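PDB 3JU3: probable 2-oxoacid ferredoxin oxidoreductase, alpha chain from Thermoplasma acidophilum, which probably catalyses, with its partner subunits, the coenzyme A-dependent oxidative decarboxylation of 2-oxoacids such as 2-oxoglutarate, passing the electrons to ferredoxin. Local coordinates for the interface of chains A and B. Coordinates in Å, arbitrary orientation; residue numbers count along the deposited sequence, not the author numbering. Chains: chain A/B, Probable 2-oxoacid ferredoxin oxidoreductase, alpha chain.

The interface of chains A and B. Residues chain A 5-6, 45, 47, 83, 87; chain B 53-54, 57-58.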
loop_
_atom_site.group_PDB
_atom_site.type_symbol
_atom_site.label_atom_id
_atom_site.label_comp_id
_atom_site.label_asym_id
_atom_site.label_seq_id
_atom_site.Cartn_x
_atom_site.Cartn_y
_atom_site.Cartn_z
ATOM N N LYS A 5 9.386 21.271 9.159
ATOM C CA LYS A 5 8.509 20.672 8.146
ATOM C C LYS A 5 9.217 19.984 6.986
ATOM O O LYS A 5 8.629 19.173 6.275
ATOM C CB LYS A 5 7.626 21.749 7.555
ATOM C CG LYS A 5 6.729 22.470 8.527
ATOM C CD LYS A 5 5.715 23.309 7.724
ATOM C CE LYS A 5 5.208 24.453 8.514
ATOM N NZ LYS A 5 4.371 24.006 9.642
ATOM N N ALA A 6 10.451 20.386 6.740
ATOM C CA ALA A 6 11.298 19.772 5.723
ATOM C C ALA A 6 12.744 19.929 6.169
ATOM O O ALA A 6 13.115 20.970 6.720
ATOM C CB ALA A 6 11.102 20.427 4.376
ATOM N N LEU A 45 16.178 16.049 0.254
ATOM C CA LEU A 45 15.191 16.967 0.811
ATOM C C LEU A 45 14.068 16.053 1.277
ATOM O O LEU A 45 13.436 15.394 0.479
ATOM C CB LEU A 45 14.705 17.969 -0.230
ATOM C CG LEU A 45 13.458 18.805 0.068
ATOM C CD1 LEU A 45 13.782 19.688 1.211
ATOM C CD2 LEU A 45 13.085 19.682 -1.165
ATOM N N LEU A 47 10.537 15.652 3.179
ATOM C CA LEU A 47 9.330 16.333 3.628
ATOM C C LEU A 47 8.715 15.536 4.775
ATOM O O LEU A 47 8.441 14.337 4.645
ATOM C CB LEU A 47 8.343 16.487 2.478
ATOM C CG LEU A 47 8.998 17.127 1.237
ATOM C CD1 LEU A 47 8.049 17.226 0.026
ATOM C CD2 LEU A 47 9.651 18.511 1.553
ATOM N N ILE A 83 4.748 19.733 -4.660
ATOM C CA ILE A 83 5.863 20.676 -4.770
ATOM C C ILE A 83 5.583 21.653 -5.906
ATOM O O ILE A 83 5.804 22.859 -5.755
ATOM C CB ILE A 83 7.198 19.948 -4.998
ATOM C CG1 ILE A 83 7.590 19.175 -3.731
ATOM C CG2 ILE A 83 8.349 20.930 -5.413
ATOM C CD1 ILE A 83 8.833 18.293 -3.884
ATOM N N THR A 87 5.167 25.556 -5.128
ATOM C CA THR A 87 6.374 26.323 -5.454
ATOM C C THR A 87 6.536 26.644 -6.923
ATOM O O THR A 87 7.364 27.481 -7.278
ATOM C CB THR A 87 7.652 25.546 -5.108
ATOM O OG1 THR A 87 7.758 24.424 -6.003
ATOM C CG2 THR A 87 7.657 25.100 -3.638
ATOM N N PHE B 53 2.360 23.834 3.955
ATOM C CA PHE B 53 3.542 23.385 3.236
ATOM C C PHE B 53 4.714 24.343 3.408
ATOM O O PHE B 53 4.483 25.548 3.459
ATOM C CB PHE B 53 3.211 23.264 1.750
ATOM C CG PHE B 53 4.239 22.546 0.983
ATOM C CD1 PHE B 53 4.311 21.154 1.032
ATOM C CD2 PHE B 53 5.180 23.259 0.239
ATOM C CE1 PHE B 53 5.328 20.469 0.345
ATOM C CE2 PHE B 53 6.163 22.599 -0.464
ATOM C CZ PHE B 53 6.220 21.192 -0.441
ATOM N N PRO B 54 5.973 23.813 3.487
ATOM C CA PRO B 54 7.141 24.705 3.583
ATOM C C PRO B 54 7.555 25.296 2.220
ATOM O O PRO B 54 8.646 25.017 1.715
ATOM C CB PRO B 54 8.233 23.790 4.150
ATOM C CG PRO B 54 7.898 22.452 3.694
ATOM C CD PRO B 54 6.360 22.407 3.706
ATOM N N PHE B 57 11.087 27.278 1.935
ATOM C CA PHE B 57 12.208 26.387 2.204
ATOM C C PHE B 57 12.450 25.432 1.039
ATOM O O PHE B 57 13.597 25.229 0.619
ATOM C CB PHE B 57 11.994 25.597 3.515
ATOM C CG PHE B 57 13.144 24.662 3.864
ATOM C CD1 PHE B 57 14.176 25.071 4.718
ATOM C CD2 PHE B 57 13.178 23.371 3.358
ATOM C CE1 PHE B 57 15.259 24.184 5.030
ATOM C CE2 PHE B 57 14.238 22.497 3.644
ATOM C CZ PHE B 57 15.272 22.883 4.472
ATOM N N VAL B 58 11.374 24.829 0.543
ATOM C CA VAL B 58 11.484 23.866 -0.544
ATOM C C VAL B 58 11.905 24.608 -1.793
ATOM O O VAL B 58 12.811 24.175 -2.515
ATOM C CB VAL B 58 10.200 23.092 -0.751
ATOM C CG1 VAL B 58 10.283 22.223 -2.018
ATOM C CG2 VAL B 58 9.940 22.216 0.494
#
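B:Val58 rests its two methyls on A:Leu45, A:Leu47 and A:Ile83, where helix 55-62 of one copy lies over strands 6-9 and 42-47 and helix 79-87 of the other. The chains are two copies of a fragment covering core domain II of the pyruvate:ferredoxin oxidoreductase family, and the interface is two-fold symmetric, each contact recurring with the chains exchanged; whether the natural enzyme pairs in this way the structure alone does not show. With CG1 anti to the backbone N (chi1 172°), the valine fork straddles the cluster: CG1 reaches A:Leu45 CD2 at 3.9 Å and also touches CG2 of A:Ile83, while CG2 meets A:Leu47 CD2 at 3.9 Å. All three chain A side chains cross the valine at about a right angle, and the contacts are between methyl groups. B:Pro54, in the loop ahead of the helix, sets its ring against the start of strand 6-9. Its CG lies 3.9 Å from A:Ala6 CB and equally near A:Lys5 CB, and CD follows the lysine chain out to its CD, an aliphatic contact that does not use the amine. On its own chain the same CD caps one face of the B:Phe53 ring near the rim, 3.4 Å above the plane; that ring's tip, CZ, points at A:Ile83 CG1. B:Phe57 closes the other flank. A:Ala6 lies over one face of its ring on the CD2/CE2 side, with CB 3.7 Å from CD2. The backbone carbonyl oxygen of A:Ala6 sits above the same face, 3.5 Å from the plane and toward the rim. A:Leu45 CD1 meets CE2 at 3.7 Å from close to the ring plane. An alanine in place of B:Phe57 would probably open a gap beside A:Ala6 and deprive the A:Leu45 CD1 methyl of its aromatic neighbour. Behind the cluster, A:Thr87 OG1 hydrogen-bonds A:Ile83 O within helix 79-87, approaching from above the carbonyl plane, and its methyl turns toward B:Val58.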